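Phospholethanolamine N-methyltransferase 2 (Haemonchus contortus, PDB 4KRI) probably methylates phosphomonomethylethanolamine, with S-adenosylmethionine as methyl donor, in the late steps of nematode phosphocholine synthesis. Local coordinates at residues 117-122 against 136-141; 89-94 against 123-128; 113-118 against 253-258. All blocks are in the same frame, centred on the assembly; numbering follows the deposited sequence.

Interaction 1: residues 117-122 against 136-141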
loop_
_atom_site.group_PDB
_atom_site.type_symbol
_atom_site.label_atom_id
_atom_site.label_comp_id
_atom_site.label_asym_id
_atom_site.label_seq_id
_atom_site.Cartn_x
_atom_site.Cartn_y
_atom_site.Cartn_z
ATOM N N MET A 117 -0.174 -8.685 10.833
ATOM C CA MET A 117 -1.067 -9.364 11.767
ATOM C C MET A 117 -1.747 -8.379 12.709
ATOM O O MET A 117 -2.921 -8.535 13.037
ATOM C CB MET A 117 -0.301 -10.420 12.575
ATOM C CG MET A 117 0.450 -11.422 11.714
ATOM S SD MET A 117 0.902 -12.927 12.613
ATOM C CE MET A 117 1.049 -12.320 14.297
ATOM N N LEU A 118 -1.012 -7.359 13.140
ATOM C CA LEU A 118 -1.600 -6.320 13.976
ATOM C C LEU A 118 -2.670 -5.556 13.199
ATOM O O LEU A 118 -3.765 -5.296 13.720
ATOM C CB LEU A 118 -0.519 -5.370 14.485
ATOM C CG LEU A 118 0.291 -5.882 15.670
ATOM C CD1 LEU A 118 1.374 -4.877 15.997
ATOM C CD2 LEU A 118 -0.622 -6.091 16.878
ATOM N N THR A 119 -2.370 -5.223 11.945
ATOM C CA THR A 119 -3.319 -4.487 11.119
ATOM C C THR A 119 -4.611 -5.275 10.964
ATOM O O THR A 119 -5.711 -4.722 11.110
ATOM C CB THR A 119 -2.717 -4.168 9.742
ATOM O OG1 THR A 119 -1.478 -3.472 9.933
ATOM C CG2 THR A 119 -3.662 -3.296 8.924
ATOM N N ASP A 120 -4.490 -6.572 10.700
ATOM C CA ASP A 120 -5.679 -7.411 10.579
ATOM C C ASP A 120 -6.440 -7.478 11.901
ATOM O O ASP A 120 -7.668 -7.445 11.922
ATOM C CB ASP A 120 -5.305 -8.823 10.116
ATOM C CG ASP A 120 -4.948 -8.883 8.641
ATOM O OD1 ASP A 120 -5.329 -7.959 7.886
ATOM O OD2 ASP A 120 -4.294 -9.870 8.231
ATOM N N TYR A 121 -5.706 -7.556 13.004
ATOM C CA TYR A 121 -6.324 -7.651 14.321
ATOM C C TYR A 121 -7.165 -6.408 14.620
ATOM O O TYR A 121 -8.294 -6.510 15.104
ATOM C CB TYR A 121 -5.248 -7.819 15.388
ATOM C CG TYR A 121 -5.728 -8.478 16.661
ATOM C CD1 TYR A 121 -5.610 -9.849 16.836
ATOM C CD2 TYR A 121 -6.285 -7.731 17.689
ATOM C CE1 TYR A 121 -6.037 -10.460 17.995
ATOM C CE2 TYR A 121 -6.724 -8.337 18.855
ATOM C CZ TYR A 121 -6.596 -9.702 19.000
ATOM O OH TYR A 121 -7.021 -10.324 20.154
ATOM N N PHE A 122 -6.601 -5.235 14.344
ATOM C CA PHE A 122 -7.312 -3.975 14.547
ATOM C C PHE A 122 -8.536 -3.900 13.635
ATOM O O PHE A 122 -9.591 -3.385 14.028
ATOM C CB PHE A 122 -6.390 -2.793 14.230
ATOM C CG PHE A 122 -5.226 -2.656 15.164
ATOM C CD1 PHE A 122 -5.323 -3.065 16.484
ATOM C CD2 PHE A 122 -4.028 -2.107 14.717
ATOM C CE1 PHE A 122 -4.251 -2.929 17.352
ATOM C CE2 PHE A 122 -2.955 -1.972 15.573
ATOM C CZ PHE A 122 -3.066 -2.390 16.896
ATOM N N PHE A 136 -12.621 -0.184 14.344
ATOM C CA PHE A 136 -11.772 0.740 13.605
ATOM C C PHE A 136 -11.787 0.478 12.112
ATOM O O PHE A 136 -11.598 -0.658 11.671
ATOM C CB PHE A 136 -10.331 0.674 14.118
ATOM C CG PHE A 136 -10.133 1.354 15.434
ATOM C CD1 PHE A 136 -10.314 2.730 15.556
ATOM C CD2 PHE A 136 -9.753 0.626 16.558
ATOM C CE1 PHE A 136 -10.135 3.365 16.787
ATOM C CE2 PHE A 136 -9.570 1.246 17.782
ATOM C CZ PHE A 136 -9.767 2.624 17.903
ATOM N N GLN A 137 -12.014 1.537 11.338
ATOM C CA GLN A 137 -11.848 1.489 9.890
ATOM C C GLN A 137 -10.398 1.829 9.559
ATOM O O GLN A 137 -9.824 2.766 10.117
ATOM C CB GLN A 137 -12.790 2.486 9.206
ATOM C CG GLN A 137 -12.563 2.639 7.704
ATOM C CD GLN A 137 -13.520 3.632 7.077
ATOM O OE1 GLN A 137 -14.737 3.524 7.240
ATOM N NE2 GLN A 137 -12.977 4.608 6.358
ATOM N N PHE A 138 -9.803 1.059 8.657
ATOM C CA PHE A 138 -8.405 1.257 8.285
ATOM C C PHE A 138 -8.201 2.478 7.379
ATOM O O PHE A 138 -8.974 2.705 6.438
ATOM C CB PHE A 138 -7.876 -0.002 7.589
ATOM C CG PHE A 138 -6.469 0.133 7.093
ATOM C CD1 PHE A 138 -5.395 -0.031 7.964
ATOM C CD2 PHE A 138 -6.221 0.449 5.765
ATOM C CE1 PHE A 138 -4.092 0.103 7.514
ATOM C CE2 PHE A 138 -4.914 0.583 5.311
ATOM C CZ PHE A 138 -3.859 0.408 6.179
ATOM N N TYR A 139 -7.162 3.268 7.669
ATOM C CA TYR A 139 -6.750 4.338 6.764
ATOM C C TYR A 139 -5.347 4.119 6.184
ATOM O O TYR A 139 -5.172 4.132 4.964
ATOM C CB TYR A 139 -6.849 5.717 7.427
ATOM C CG TYR A 139 -6.493 6.834 6.479
ATOM C CD1 TYR A 139 -7.399 7.279 5.522
ATOM C CD2 TYR A 139 -5.245 7.437 6.525
ATOM C CE1 TYR A 139 -7.064 8.297 4.638
ATOM C CE2 TYR A 139 -4.907 8.455 5.649
ATOM C CZ TYR A 139 -5.815 8.886 4.717
ATOM O OH TYR A 139 -5.455 9.903 3.855
ATOM N N ALA A 140 -4.348 3.946 7.041
ATOM C CA ALA A 140 -2.986 3.739 6.551
ATOM C C ALA A 140 -2.060 3.165 7.604
ATOM O O ALA A 140 -2.333 3.237 8.799
ATOM C CB ALA A 140 -2.395 5.046 6.006
ATOM N N VAL A 141 -0.963 2.585 7.137
ATOM C CA VAL A 141 0.187 2.319 7.992
ATOM C C VAL A 141 1.362 3.025 7.343
ATOM O O VAL A 141 1.661 2.798 6.170
ATOM C CB VAL A 141 0.543 0.829 8.068
ATOM C CG1 VAL A 141 1.667 0.626 9.116
ATOM C CG2 VAL A 141 -0.671 -0.007 8.430
HETATM O O HOH W 1 -11.618 -2.434 15.461
#
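T119 and F138 show how a short side chain on a helix can meet an aromatic ring rising from a strand. T119 CG2 lies 3.7 Å from F138 CE1, meeting the ring at a slant. The threonine torsion (chi1 -55°) sets CG2 anti to the backbone N and OG1 beside that N. The same rotamer lets OG1 bond to M115 O and W159 NE1, and the same hydroxyl oxygen meets V141 tip to tip, OG1 lying 3.9 Å from V141 CG2. With CG anti to the backbone N (chi1 176°), F138 carries its ring to T119 CG2, and V141 CG2 lies in the ring plane at its edge. A classic beta bulge, in which Y139 and A140 both face T160, breaks the alternation of strand 132-143, so V141 as well as F136 and F138 faces helix 114-124.

A water joins the backbones: it donates to F122 O at 2.7 Å and accepts from F136 N at 2.7 Å. The F122 ring turns from the strand toward W159, which it meets edge to face, and its side chain also touches L102 of strand 98-105. The helix and strand segments run at 141°, with axes 9.3 Å apart at closest approach. With no direct hydrogen bond between the segments, the direct meeting is van der Waals, made by T119 with F138 and V141; the threonine hydroxyl finds its partners elsewhere, and a water serves the two backbone groups.

Interaction 2: residues 89-94 against 123-128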
loop_
_atom_site.group_PDB
_atom_site.type_symbol
_atom_site.label_atom_id
_atom_site.label_comp_id
_atom_site.label_asym_id
_atom_site.label_seq_id
_atom_site.Cartn_x
_atom_site.Cartn_y
_atom_site.Cartn_z
ATOM N N ALA A 89 -10.601 -0.116 25.212
ATOM C CA ALA A 89 -10.522 1.167 25.910
ATOM C C ALA A 89 -10.363 2.302 24.904
ATOM O O ALA A 89 -10.909 3.389 25.083
ATOM C CB ALA A 89 -9.366 1.167 26.907
ATOM N N ALA A 90 -9.607 2.052 23.842
ATOM C CA ALA A 90 -9.421 3.063 22.806
ATOM C C ALA A 90 -10.743 3.402 22.122
ATOM O O ALA A 90 -11.069 4.574 21.943
ATOM C CB ALA A 90 -8.384 2.601 21.786
ATOM N N LEU A 91 -11.510 2.376 21.759
ATOM C CA LEU A 91 -12.822 2.575 21.147
ATOM C C LEU A 91 -13.779 3.311 22.076
ATOM O O LEU A 91 -14.511 4.201 21.636
ATOM C CB LEU A 91 -13.426 1.234 20.716
ATOM C CG LEU A 91 -12.803 0.651 19.442
ATOM C CD1 LEU A 91 -13.220 -0.807 19.257
ATOM C CD2 LEU A 91 -13.221 1.463 18.216
ATOM N N ARG A 92 -13.783 2.957 23.358
ATOM C CA ARG A 92 -14.676 3.647 24.283
ATOM C C ARG A 92 -14.325 5.130 24.429
ATOM O O ARG A 92 -15.210 5.967 24.592
ATOM C CB ARG A 92 -14.698 2.955 25.652
ATOM C CG ARG A 92 -15.422 1.619 25.623
ATOM C CD ARG A 92 -15.462 0.954 26.997
ATOM N NE ARG A 92 -16.055 -0.379 26.912
ATOM C CZ ARG A 92 -15.896 -1.344 27.816
ATOM N NH1 ARG A 92 -15.151 -1.139 28.898
ATOM N NH2 ARG A 92 -16.482 -2.524 27.631
ATOM N N SER A 93 -13.039 5.459 24.340
ATOM C CA SER A 93 -12.601 6.827 24.600
ATOM C C SER A 93 -12.897 7.771 23.437
ATOM O O SER A 93 -12.971 8.991 23.626
ATOM C CB SER A 93 -11.101 6.860 24.878
ATOM O OG SER A 93 -10.386 6.824 23.650
ATOM N N LEU A 94 -13.048 7.214 22.237
ATOM C CA LEU A 94 -13.203 8.033 21.028
ATOM C C LEU A 94 -14.653 8.293 20.673
ATOM O O LEU A 94 -15.507 7.430 20.858
ATOM C CB LEU A 94 -12.534 7.351 19.827
ATOM C CG LEU A 94 -11.005 7.411 19.821
ATOM C CD1 LEU A 94 -10.449 6.356 18.868
ATOM C CD2 LEU A 94 -10.513 8.798 19.416
ATOM N N ASP A 123 -8.394 -4.419 12.419
ATOM C CA ASP A 123 -9.442 -4.288 11.397
ATOM C C ASP A 123 -10.649 -5.177 11.701
ATOM O O ASP A 123 -11.773 -4.890 11.281
ATOM C CB ASP A 123 -8.867 -4.621 10.014
ATOM C CG ASP A 123 -9.671 -4.013 8.872
ATOM O OD1 ASP A 123 -10.128 -2.854 8.989
ATOM O OD2 ASP A 123 -9.845 -4.696 7.844
ATOM N N VAL A 124 -10.406 -6.253 12.444
ATOM C CA VAL A 124 -11.417 -7.273 12.711
ATOM C C VAL A 124 -12.156 -7.039 14.032
ATOM O O VAL A 124 -13.330 -7.391 14.168
ATOM C CB VAL A 124 -10.762 -8.682 12.672
ATOM C CG1 VAL A 124 -11.602 -9.718 13.387
ATOM C CG2 VAL A 124 -10.507 -9.101 11.226
ATOM N N PHE A 125 -11.476 -6.428 14.996
ATOM C CA PHE A 125 -12.044 -6.238 16.334
ATOM C C PHE A 125 -13.379 -5.479 16.343
ATOM O O PHE A 125 -13.533 -4.453 15.685
ATOM C CB PHE A 125 -11.039 -5.546 17.262
ATOM C CG PHE A 125 -11.363 -5.699 18.723
ATOM C CD1 PHE A 125 -10.812 -6.734 19.463
ATOM C CD2 PHE A 125 -12.220 -4.811 19.358
ATOM C CE1 PHE A 125 -11.108 -6.884 20.809
ATOM C CE2 PHE A 125 -12.522 -4.952 20.707
ATOM C CZ PHE A 125 -11.962 -5.988 21.436
ATOM N N ARG A 126 -14.340 -6.000 17.097
ATOM C CA ARG A 126 -15.646 -5.356 17.210
ATOM C C ARG A 126 -16.047 -5.195 18.672
ATOM O O ARG A 126 -15.792 -6.072 19.496
ATOM C CB ARG A 126 -16.712 -6.161 16.449
ATOM C CG ARG A 126 -16.561 -6.149 14.930
ATOM C CD ARG A 126 -16.772 -4.757 14.351
ATOM N NE ARG A 126 -16.566 -4.718 12.902
ATOM C CZ ARG A 126 -15.425 -4.365 12.317
ATOM N NH1 ARG A 126 -14.372 -4.020 13.054
ATOM N NH2 ARG A 126 -15.336 -4.345 10.994
ATOM N N LEU A 127 -16.663 -4.062 18.996
ATOM C CA LEU A 127 -17.132 -3.816 20.356
ATOM C C LEU A 127 -18.607 -3.453 20.337
ATOM O O LEU A 127 -19.038 -2.628 19.531
ATOM C CB LEU A 127 -16.328 -2.683 21.003
ATOM C CG LEU A 127 -16.783 -2.251 22.394
ATOM C CD1 LEU A 127 -16.636 -3.400 23.366
ATOM C CD2 LEU A 127 -15.997 -1.020 22.874
ATOM N N GLU A 128 -19.391 -4.069 21.216
ATOM C CA GLU A 128 -20.791 -3.678 21.330
ATOM C C GLU A 128 -20.938 -2.259 21.891
ATOM O O GLU A 128 -20.378 -1.929 22.930
ATOM C CB GLU A 128 -21.568 -4.663 22.205
ATOM C CG GLU A 128 -22.984 -4.194 22.507
ATOM C CD GLU A 128 -23.741 -5.140 23.420
ATOM O OE1 GLU A 128 -23.843 -6.342 23.086
ATOM O OE2 GLU A 128 -24.234 -4.681 24.474
#
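L127 lies against two successive residues of helix 80-93. Its CD2 methyl comes within 3.9 Å of R92 CG and 4.0 Å of L91 CB, so one branch touches the base of the leucine and the aliphatic part of the arginine. L91 and L127 run alongside one another, pointing opposite ways, and L91 CD1 approaches L127 CB to 4.0 Å. The same L91 methyl lies 4.1 Å from F125 CD2. R92, extended from CG to NE, crosses L127 at about a right angle. With CG anti to the backbone N (chi1 176°), L127 carries CD2 to the L91-R92 step.

F125 and L127 come from an irregular connection: helix 114-124 ends, F125 departs from helical geometry, and the chain then enters the antiparallel hairpin of strands 127-129 and 132-143. Helix 80-93, with the short strand 94-95 after it, connects the parallel neighbours 64-70 and 98-105, so the contact joins that helix to the turn and hairpin.

In the next shell, L127 pairs through its backbone with V134, whose side chain it also touches, and F125 packs on I87 and T88. R126 folds back on the turn: NH1 donates to F125 O at 2.8 Å, from above the carbonyl plane, and more distantly to D123 O at 3.3 Å, while F166 receives its cation-pi contact. At the C-terminal end of helix 80-93, S93 OG donates to A90 O at 2.9 Å, and K163 NZ bonds to both L91 O and L94 O.

Interaction 3: residues 113-118 against 253-258. With SAH (S-adenosyl-L-homocysteine), chain D.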
loop_
_atom_site.group_PDB
_atom_site.type_symbol
_atom_site.label_atom_id
_atom_site.label_comp_id
_atom_site.label_asym_id
_atom_site.label_seq_id
_atom_site.Cartn_x
_atom_site.Cartn_y
_atom_site.Cartn_z
ATOM N N LYS A 113 5.962 -10.614 9.930
ATOM C CA LYS A 113 4.576 -10.369 9.546
ATOM C C LYS A 113 3.817 -9.622 10.637
ATOM O O LYS A 113 2.612 -9.414 10.507
ATOM C CB LYS A 113 3.835 -11.679 9.243
ATOM C CG LYS A 113 4.497 -12.586 8.228
ATOM C CD LYS A 113 4.692 -11.895 6.896
ATOM C CE LYS A 113 5.357 -12.840 5.907
ATOM N NZ LYS A 113 6.072 -12.089 4.841
ATOM N N LYS A 114 4.506 -9.235 11.710
ATOM C CA LYS A 114 3.836 -8.607 12.852
ATOM C C LYS A 114 2.994 -7.391 12.467
ATOM O O LYS A 114 1.859 -7.238 12.927
ATOM C CB LYS A 114 4.837 -8.207 13.927
ATOM C CG LYS A 114 4.165 -7.865 15.246
ATOM C CD LYS A 114 3.487 -9.105 15.845
ATOM C CE LYS A 114 2.766 -8.783 17.151
ATOM N NZ LYS A 114 2.128 -9.982 17.784
ATOM N N MET A 115 3.537 -6.520 11.626
ATOM C CA MET A 115 2.773 -5.344 11.207
ATOM C C MET A 115 1.471 -5.773 10.542
ATOM O O MET A 115 0.407 -5.211 10.814
ATOM C CB MET A 115 3.602 -4.471 10.259
ATOM C CG MET A 115 2.895 -3.208 9.781
ATOM S SD MET A 115 1.814 -3.489 8.356
ATOM C CE MET A 115 3.017 -3.729 7.049
ATOM N N ALA A 116 1.552 -6.777 9.680
ATOM C CA ALA A 116 0.366 -7.238 8.959
ATOM C C ALA A 116 -0.654 -7.876 9.894
ATOM O O ALA A 116 -1.853 -7.640 9.772
ATOM C CB ALA A 116 0.756 -8.209 7.846
ATOM N N MET A 117 -0.174 -8.685 10.833
ATOM C CA MET A 117 -1.067 -9.364 11.767
ATOM C C MET A 117 -1.747 -8.379 12.709
ATOM O O MET A 117 -2.921 -8.535 13.037
ATOM C CB MET A 117 -0.301 -10.420 12.575
ATOM C CG MET A 117 0.450 -11.422 11.714
ATOM S SD MET A 117 0.902 -12.927 12.613
ATOM C CE MET A 117 1.049 -12.320 14.297
ATOM N N LEU A 118 -1.012 -7.359 13.140
ATOM C CA LEU A 118 -1.600 -6.320 13.976
ATOM C C LEU A 118 -2.670 -5.556 13.199
ATOM O O LEU A 118 -3.765 -5.296 13.720
ATOM C CB LEU A 118 -0.519 -5.370 14.485
ATOM C CG LEU A 118 0.291 -5.882 15.670
ATOM C CD1 LEU A 118 1.374 -4.877 15.997
ATOM C CD2 LEU A 118 -0.622 -6.091 16.878
ATOM N N LEU A 253 -1.932 -1.656 -1.074
ATOM C CA LEU A 253 -3.054 -1.885 -0.185
ATOM C C LEU A 253 -2.876 -3.200 0.557
ATOM O O LEU A 253 -3.418 -3.386 1.649
ATOM C CB LEU A 253 -4.363 -1.888 -0.990
ATOM C CG LEU A 253 -5.647 -1.947 -0.156
ATOM C CD1 LEU A 253 -5.609 -0.951 0.996
ATOM C CD2 LEU A 253 -6.844 -1.673 -1.033
ATOM N N SER A 254 -2.101 -4.111 -0.024
ATOM C CA SER A 254 -1.934 -5.424 0.586
ATOM C C SER A 254 -0.849 -5.454 1.656
ATOM O O SER A 254 0.317 -5.198 1.359
ATOM C CB SER A 254 -1.616 -6.462 -0.490
ATOM O OG SER A 254 -1.176 -7.678 0.105
ATOM N N THR A 255 -1.221 -5.779 2.898
ATOM C CA THR A 255 -0.234 -5.932 3.961
ATOM C C THR A 255 0.637 -7.161 3.744
ATOM O O THR A 255 1.795 -7.169 4.158
ATOM C CB THR A 255 -0.867 -6.016 5.360
ATOM O OG1 THR A 255 -2.025 -6.856 5.310
ATOM C CG2 THR A 255 -1.247 -4.625 5.852
ATOM N N ASN A 256 0.090 -8.202 3.124
ATOM C CA ASN A 256 0.905 -9.361 2.756
ATOM C C ASN A 256 2.074 -8.980 1.843
ATOM O O ASN A 256 3.208 -9.417 2.062
ATOM C CB ASN A 256 0.074 -10.448 2.078
ATOM C CG ASN A 256 -0.771 -11.231 3.048
ATOM O OD1 ASN A 256 -0.540 -11.203 4.253
ATOM N ND2 ASN A 256 -1.750 -11.969 2.517
ATOM N N MET A 257 1.789 -8.161 0.835
ATOM C CA MET A 257 2.804 -7.675 -0.092
ATOM C C MET A 257 3.817 -6.791 0.615
ATOM O O MET A 257 5.032 -6.997 0.514
ATOM C CB MET A 257 2.149 -6.849 -1.211
ATOM C CG MET A 257 1.395 -7.651 -2.222
ATOM S SD MET A 257 2.551 -8.574 -3.247
ATOM C CE MET A 257 1.585 -8.819 -4.708
ATOM N N LEU A 258 3.323 -5.790 1.335
ATOM C CA LEU A 258 4.230 -4.805 1.895
ATOM C C LEU A 258 5.052 -5.375 3.049
ATOM O O LEU A 258 6.171 -4.928 3.294
ATOM C CB LEU A 258 3.474 -3.541 2.313
ATOM C CG LEU A 258 4.317 -2.292 2.044
ATOM C CD1 LEU A 258 4.450 -2.081 0.551
ATOM C CD2 LEU A 258 3.748 -1.057 2.720
HETATM N N SAH D . 4.403 -3.137 -9.046
HETATM C CA SAH D . 4.830 -4.425 -8.441
HETATM C CB SAH D . 3.569 -5.206 -7.898
HETATM C CG SAH D . 2.569 -5.732 -8.922
HETATM S SD SAH D . 1.148 -6.562 -8.143
HETATM C C SAH D . 5.680 -5.205 -9.364
HETATM O O SAH D . 6.020 -4.731 -10.439
HETATM O OXT SAH D . 6.226 -6.216 -8.953
HETATM C "C5'" SAH D . -0.166 -5.343 -7.950
HETATM C "C4'" SAH D . -0.203 -4.680 -6.692
HETATM O "O4'" SAH D . -1.157 -3.588 -6.773
HETATM C "C3'" SAH D . -0.729 -5.580 -5.641
HETATM O "O3'" SAH D . 0.251 -5.717 -4.635
HETATM C "C2'" SAH D . -1.920 -4.919 -5.108
HETATM O "O2'" SAH D . -2.060 -5.079 -3.716
HETATM C "C1'" SAH D . -1.701 -3.493 -5.495
HETATM N N9 SAH D . -2.961 -2.673 -5.469
HETATM C C8 SAH D . -4.122 -2.940 -6.110
HETATM N N7 SAH D . -4.966 -1.929 -5.884
HETATM C C5 SAH D . -4.344 -1.009 -5.118
HETATM C C6 SAH D . -4.743 0.224 -4.586
HETATM N N6 SAH D . -6.006 0.727 -4.803
HETATM N N1 SAH D . -3.847 0.909 -3.841
HETATM C C2 SAH D . -2.616 0.438 -3.617
HETATM N N3 SAH D . -2.201 -0.739 -4.120
HETATM C C4 SAH D . -3.046 -1.484 -4.857
HETATM O O HOH W 2 3.552 -11.601 3.691
#
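S254 OG, one residue before the T255 that packs on A116, is held by two partners. It accepts from M257 N at 3.1 Å in a nearly straight capping bond (165°), which makes S254 the N-cap of helix 255-268, and it is also hydrogen-bonded to D181 OD1. The other oxygen of the same carboxylate, D181 OD2, bonds to T255 OG1, so a single aspartate of helix 176-184 serves two hydroxyls at this helix start.

With its hydroxyl engaged there, T255 offers carbon to helix 114-124. T255 CB comes within 3.7 Å of A116 CB, where the short alanine lets the two backbones come close: their CA atoms are 5.2 Å apart. The threonine's chi1 of 42° puts OG1 between the backbone N and the carbonyl carbon and swings CG2 anti to that carbon, where it meets M115 SD at 4.1 Å. M115 bends at chi2 and chi3 to cross T255 obliquely, and both side chains also touch V277 of strand 273-277. At the outer end, K113 NZ donates at 2.8 Å to a water that lies close to N256 O.

The other side of this helix start faces S-adenosylhomocysteine: L253 N lies 3.2 Å from N3 of its adenine, and M257 CG lies 3.3 Å from ribose O3'. D252, at the end of strand 247-252, hydrogen-bonds the ligand, as the acid ending the second strand commonly does in class I methyltransferases. With the hydroxyls of S254 and T255 taken up by D181 and the cap, the contact with helix 114-124 is left to carbon and sulfur, while L253, S254 and M257 line the ligand pocket.

How the interactions relate
Helix 114-124 runs through all three contacts: its start supplies interaction 3, its middle interaction 1 and its end interaction 2. Interactions 1 and 2, with centres 12 Å apart, meet through the F136 ring, whose CZ lies 3.7 Å from L91 CD2. Interactions 1 and 3, centres 9 Å apart, are joined where V141 CG1 lies 4.1 Å from M115 CG; T119 CG2 and T255 CG2 also touch. Between interactions 2 and 3, 21 Å apart at their centres, there is no direct touch. S-adenosylhomocysteine borders interaction 3, while the F138 side chain of interaction 1 lies about 9 Å from it. The series therefore passes from the cofactor pocket into the N-terminal part of the fold.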